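Local coordinates for uncharacterized protein (Shewanella loihica, PDB 3O0L) that is of unknown function but belongs to the DUF1425 family, probably a bacterial lipoprotein built as an all-beta, immunoglobulin-like sandwich domain, at residues A[39-44]-A[91-96]; A[30-35]-A[100-105]. All blocks are in the same frame, centred on the assembly; numbering follows the deposited sequence.

Interaction 1 (A[39-44]-A[91-96])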
loop_
_atom_site.group_PDB
_atom_site.type_symbol
_atom_site.label_atom_id
_atom_site.label_comp_id
_atom_site.label_asym_id
_atom_site.label_seq_id
_atom_site.Cartn_x
_atom_site.Cartn_y
_atom_site.Cartn_z
ATOM N N PHE A 39 15.152 -22.628 2.800
ATOM C CA PHE A 39 15.031 -21.214 3.077
ATOM C C PHE A 39 14.265 -20.497 1.978
ATOM O O PHE A 39 14.125 -21.008 0.874
ATOM C CB PHE A 39 16.427 -20.625 3.305
ATOM C CG PHE A 39 16.931 -20.890 4.679
ATOM C CD1 PHE A 39 17.264 -22.167 5.067
ATOM C CD2 PHE A 39 16.971 -19.881 5.632
ATOM C CE1 PHE A 39 17.679 -22.417 6.345
ATOM C CE2 PHE A 39 17.364 -20.156 6.940
ATOM C CZ PHE A 39 17.703 -21.411 7.291
ATOM N N LEU A 40 13.750 -19.324 2.309
ATOM C CA LEU A 40 13.145 -18.410 1.379
ATOM C C LEU A 40 14.047 -17.187 1.283
ATOM O O LEU A 40 14.856 -16.885 2.167
ATOM C CB LEU A 40 11.762 -17.972 1.849
ATOM C CG LEU A 40 10.696 -19.022 2.077
ATOM C CD1 LEU A 40 9.454 -18.347 2.593
ATOM C CD2 LEU A 40 10.425 -19.749 0.755
ATOM N N ARG A 41 13.905 -16.471 0.195
ATOM C CA ARG A 41 14.587 -15.208 0.052
ATOM C C ARG A 41 13.556 -14.160 -0.290
ATOM O O ARG A 41 12.829 -14.321 -1.270
ATOM C CB ARG A 41 15.576 -15.304 -1.056
ATOM C CG ARG A 41 16.190 -13.992 -1.371
ATOM C CD ARG A 41 17.362 -14.209 -2.269
ATOM N NE ARG A 41 18.485 -14.833 -1.573
ATOM C CZ ARG A 41 19.290 -14.181 -0.740
ATOM N NH1 ARG A 41 19.088 -12.886 -0.456
ATOM N NH2 ARG A 41 20.285 -14.830 -0.169
ATOM N N ALA A 42 13.536 -13.073 0.475
ATOM C CA ALA A 42 12.611 -11.967 0.228
ATOM C C ALA A 42 13.210 -11.097 -0.853
ATOM O O ALA A 42 14.398 -10.763 -0.812
ATOM C CB ALA A 42 12.407 -11.111 1.514
ATOM N N ARG A 43 12.376 -10.712 -1.809
ATOM C CA ARG A 43 12.778 -9.767 -2.847
ATOM C C ARG A 43 11.762 -8.611 -2.878
ATOM O O ARG A 43 10.568 -8.820 -3.131
ATOM C CB ARG A 43 12.875 -10.469 -4.193
ATOM C CG ARG A 43 14.010 -11.544 -4.165
ATOM C CD ARG A 43 14.381 -11.968 -5.546
ATOM N NE ARG A 43 15.439 -12.962 -5.518
ATOM C CZ ARG A 43 16.735 -12.699 -5.426
ATOM N NH1 ARG A 43 17.197 -11.450 -5.366
ATOM N NH2 ARG A 43 17.587 -13.701 -5.388
ATOM N N GLY A 44 12.266 -7.421 -2.584
ATOM C CA GLY A 44 11.448 -6.228 -2.515
ATOM C C GLY A 44 11.862 -5.269 -3.590
ATOM O O GLY A 44 13.005 -5.303 -4.079
ATOM N N THR A 91 16.774 -7.150 -0.671
ATOM C CA THR A 91 16.615 -8.550 -0.457
ATOM C C THR A 91 17.024 -8.952 0.963
ATOM O O THR A 91 17.712 -8.206 1.643
ATOM C CB THR A 91 17.444 -9.332 -1.490
ATOM O OG1 THR A 91 17.039 -10.713 -1.448
ATOM C CG2 THR A 91 18.950 -9.171 -1.211
ATOM N N ALA A 92 16.485 -10.072 1.428
ATOM C CA ALA A 92 16.840 -10.638 2.753
ATOM C C ALA A 92 16.632 -12.136 2.717
ATOM O O ALA A 92 15.642 -12.629 2.213
ATOM C CB ALA A 92 15.993 -10.045 3.869
ATOM N N LEU A 93 17.583 -12.858 3.299
ATOM C CA LEU A 93 17.452 -14.286 3.479
ATOM C C LEU A 93 16.612 -14.526 4.720
ATOM O O LEU A 93 16.770 -13.824 5.730
ATOM C CB LEU A 93 18.848 -14.871 3.650
ATOM C CG LEU A 93 18.999 -16.366 3.666
ATOM C CD1 LEU A 93 18.486 -16.977 2.371
ATOM C CD2 LEU A 93 20.514 -16.654 3.953
ATOM N N SER A 94 15.697 -15.481 4.647
ATOM C CA SER A 94 14.904 -15.904 5.812
ATOM C C SER A 94 15.812 -16.329 6.985
ATOM O O SER A 94 16.874 -16.921 6.776
ATOM C CB SER A 94 13.992 -17.071 5.452
ATOM O OG SER A 94 13.529 -17.729 6.622
ATOM N N PRO A 95 15.413 -16.017 8.234
ATOM C CA PRO A 95 16.241 -16.353 9.361
ATOM C C PRO A 95 16.105 -17.796 9.800
ATOM O O PRO A 95 16.986 -18.286 10.427
ATOM C CB PRO A 95 15.772 -15.386 10.456
ATOM C CG PRO A 95 14.367 -15.157 10.153
ATOM C CD PRO A 95 14.226 -15.240 8.647
ATOM N N ASN A 96 15.020 -18.482 9.460
ATOM C CA ASN A 96 14.982 -19.907 9.671
ATOM C C ASN A 96 13.954 -20.553 8.763
ATOM O O ASN A 96 13.049 -19.879 8.223
ATOM C CB ASN A 96 14.832 -20.303 11.149
ATOM C CG ASN A 96 13.441 -20.145 11.702
ATOM O OD1 ASN A 96 12.490 -20.764 11.221
ATOM N ND2 ASN A 96 13.345 -19.444 12.832
HETATM O O HOH W 1 12.327 -20.017 5.242
#
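At the edge of an antiparallel beta sheet, strand 40-48 pairs with strand 87-93, the outermost strand on this side within the chain. Ala42 and Ala92 form the hydrogen-bonded pair: Ala42 N reaches Ala92 O at 2.8 Å, nearly along the C=O axis, and Ala92 N returns a bond to Ala42 O. That carbonyl is gripped twice, because Thr91 OG1, anti to its own backbone N (chi1 -167°), donates to Ala42 O over 2.7 Å. With its proton so used, the hydroxyl accepts from Arg41 NH1 at 3.1 Å, lying in the guanidinium plane. Arg41 leaves the backbone with CG anti to N, then bends at chi3 (-71°), crossing Thr91 obliquely while NH2 approaches Leu93 CD1. An alanine in place of Arg41 would lose the NH1 donor and probably leave the Thr91 hydroxyl less firmly fixed. Just past the strand end, Ser94 N bonds to Leu40 O at 3.0 Å, straight at hydrogen (168°), after which the backbone pairing ends and the Phe39 ring takes over, its CE2 reaching Asn96 CA. Ser94 O meets the edge of this ring, 3.2 Å from Phe39 CD2, and a water bonds to Ser94 OG and weakly to Leu40 N. Small Ala42 and Ala92 pack inward on Phe60 of strand 54-63, with Arg41, Leu93, Arg43 and Thr91 on the other, mostly polar face, as expected of strands in a beta sandwich.

Interaction 2 (A[30-35]-A[100-105])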
loop_
_atom_site.group_PDB
_atom_site.type_symbol
_atom_site.label_atom_id
_atom_site.label_comp_id
_atom_site.label_asym_id
_atom_site.label_seq_id
_atom_site.Cartn_x
_atom_site.Cartn_y
_atom_site.Cartn_z
ATOM N N ALA A 30 6.819 -6.606 -2.390
ATOM C CA ALA A 30 7.721 -7.690 -2.008
ATOM C C ALA A 30 7.121 -9.043 -2.333
ATOM O O ALA A 30 5.920 -9.198 -2.302
ATOM C CB ALA A 30 7.999 -7.639 -0.499
ATOM N N VAL A 31 7.984 -10.007 -2.606
ATOM C CA VAL A 31 7.591 -11.392 -2.833
ATOM C C VAL A 31 8.646 -12.280 -2.182
ATOM O O VAL A 31 9.773 -11.819 -1.968
ATOM C CB VAL A 31 7.553 -11.695 -4.341
ATOM C CG1 VAL A 31 6.567 -10.766 -5.055
ATOM C CG2 VAL A 31 8.965 -11.570 -4.956
ATOM N N THR A 32 8.288 -13.526 -1.854
ATOM C CA THR A 32 9.297 -14.544 -1.438
ATOM C C THR A 32 9.580 -15.469 -2.598
ATOM O O THR A 32 8.658 -15.786 -3.366
ATOM C CB THR A 32 8.860 -15.401 -0.235
ATOM O OG1 THR A 32 7.598 -16.007 -0.495
ATOM C CG2 THR A 32 8.737 -14.552 1.011
ATOM N N THR A 33 10.850 -15.841 -2.782
ATOM C CA THR A 33 11.221 -16.847 -3.758
ATOM C C THR A 33 11.904 -17.939 -2.964
ATOM O O THR A 33 12.320 -17.723 -1.834
ATOM C CB THR A 33 12.135 -16.300 -4.917
ATOM O OG1 THR A 33 13.398 -15.889 -4.393
ATOM C CG2 THR A 33 11.470 -15.082 -5.654
ATOM N N GLN A 34 11.999 -19.120 -3.553
ATOM C CA GLN A 34 12.642 -20.214 -2.851
ATOM C C GLN A 34 14.153 -20.068 -2.888
ATOM O O GLN A 34 14.765 -19.765 -3.907
ATOM C CB GLN A 34 12.214 -21.582 -3.384
ATOM C CG GLN A 34 10.944 -22.091 -2.739
ATOM C CD GLN A 34 11.139 -22.675 -1.340
ATOM O OE1 GLN A 34 12.243 -22.716 -0.784
ATOM N NE2 GLN A 34 10.041 -23.128 -0.762
ATOM N N ALA A 35 14.763 -20.305 -1.750
ATOM C CA ALA A 35 16.205 -20.303 -1.654
ATOM C C ALA A 35 16.584 -21.755 -1.306
ATOM O O ALA A 35 15.703 -22.665 -1.196
ATOM C CB ALA A 35 16.670 -19.352 -0.575
ATOM N N VAL A 100 7.428 -18.756 6.259
ATOM C CA VAL A 100 6.745 -19.053 4.984
ATOM C C VAL A 100 6.465 -17.799 4.188
ATOM O O VAL A 100 6.112 -17.881 3.041
ATOM C CB VAL A 100 5.424 -19.824 5.204
ATOM C CG1 VAL A 100 5.709 -21.173 5.950
ATOM C CG2 VAL A 100 4.415 -18.965 5.971
ATOM N N ARG A 101 6.659 -16.627 4.782
ATOM C CA ARG A 101 6.171 -15.386 4.192
ATOM C C ARG A 101 6.942 -14.190 4.761
ATOM O O ARG A 101 7.326 -14.233 5.905
ATOM C CB ARG A 101 4.679 -15.302 4.576
ATOM C CG ARG A 101 3.899 -14.139 4.168
ATOM C CD ARG A 101 2.400 -14.352 4.535
ATOM N NE ARG A 101 2.005 -14.311 5.965
ATOM C CZ ARG A 101 1.864 -13.203 6.703
ATOM N NH1 ARG A 101 2.171 -11.999 6.220
ATOM N NH2 ARG A 101 1.437 -13.303 7.963
ATOM N N CYS A 102 7.188 -13.168 3.950
ATOM C CA CYS A 102 7.771 -11.924 4.435
ATOM C C CYS A 102 6.850 -10.770 4.165
ATOM O O CYS A 102 5.891 -10.891 3.374
ATOM C CB CYS A 102 9.099 -11.600 3.745
ATOM S SG CYS A 102 8.941 -10.900 2.017
ATOM N N GLU A 103 7.143 -9.655 4.834
ATOM C CA GLU A 103 6.485 -8.368 4.601
ATOM C C GLU A 103 7.587 -7.308 4.606
ATOM O O GLU A 103 8.501 -7.358 5.451
ATOM C CB GLU A 103 5.439 -8.073 5.685
ATOM C CG GLU A 103 4.258 -9.045 5.729
ATOM C CD GLU A 103 3.324 -8.837 6.930
ATOM O OE1 GLU A 103 3.634 -8.008 7.821
ATOM O OE2 GLU A 103 2.278 -9.523 6.993
ATOM N N LEU A 104 7.549 -6.389 3.652
ATOM C CA LEU A 104 8.495 -5.280 3.572
ATOM C C LEU A 104 7.832 -4.049 4.157
ATOM O O LEU A 104 6.707 -3.733 3.768
ATOM C CB LEU A 104 8.891 -5.009 2.122
ATOM C CG LEU A 104 9.798 -3.818 1.800
ATOM C CD1 LEU A 104 11.133 -3.932 2.584
ATOM C CD2 LEU A 104 10.057 -3.714 0.311
ATOM N N TYR A 105 8.511 -3.371 5.084
ATOM C CA TYR A 105 8.086 -2.068 5.628
ATOM C C TYR A 105 9.036 -0.972 5.194
ATOM O O TYR A 105 10.241 -1.182 5.194
ATOM C CB TYR A 105 8.063 -2.099 7.147
ATOM C CG TYR A 105 7.019 -3.037 7.676
ATOM C CD1 TYR A 105 7.268 -4.394 7.838
ATOM C CD2 TYR A 105 5.733 -2.569 7.924
ATOM C CE1 TYR A 105 6.277 -5.235 8.272
ATOM C CE2 TYR A 105 4.736 -3.402 8.369
ATOM C CZ TYR A 105 5.015 -4.714 8.552
ATOM O OH TYR A 105 3.993 -5.494 8.988
#
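The guanidinium of Arg101 meets Glu103 at its edge: NH1 lies 2.6 Å from Glu103 OE2, which sits in the guanidinium plane but is itself approached from above the plane of the carboxylate. This salt bridge joins residues two apart on strand 101-109, both turned away from strand 30-34, where long charged chains can run along the outer surface of the sheet. Glu103 OE1 also has Tyr63 of the neighbouring strand as a weak hydrogen-bonding partner.

The opposite side of the strand carries Cys102 and Leu104 toward the other sheet, and here the contact is apolar. Thr32 makes its closest contacts through its methyl: CG2, anti to the carbonyl carbon, packs 3.8 Å from Cys102 SG and 3.6 Å from Cys102 N. The sulfur stands between backbone N and carbonyl carbon (chi1 78°), reaching across to Thr32, and Cys102 also touches Ala42. Further along, Ala30 CB meets Leu104 CB at 3.8 Å; the small alanine allows the two backbones to come close. Leu104 N is bonded to Ser11 of the second subunit, and Tyr105 pairs with a strand of that chain, continuing the sheet across the interface. Val100 and Arg101 both face Tyr63 as a classic beta bulge. The axes of segments 30-34 and 101-105 approach to 6.6 Å at 147°, closer than the roughly 10 Å usual between sheets of a beta sandwich, the fold seen in this face-to-face packing.

How the interactions relate
From the N terminus, the chain first passes through 30-35 on strand 22-34, then turns into 39-44 on strand 40-48. After that strand it crosses to the three-stranded sheet, runs through strands 54-63 and 78-82, and comes back in strand 87-93 to 91-96, where interaction 1 closes the inner loop. A short connection then leads to 100-105, and interaction 2 closes the wider loop that encloses the first. Interaction 1 works within the five-stranded sheet, whereas interaction 2 ties that sheet to the three-stranded one. They meet through the adjacent strands 22-34 and 40-48, with probable hydrogen bonds from Arg43 N to Val31 O (2.8 Å) and Arg41 N to Thr33 O, and through Leu40 packing on Val100.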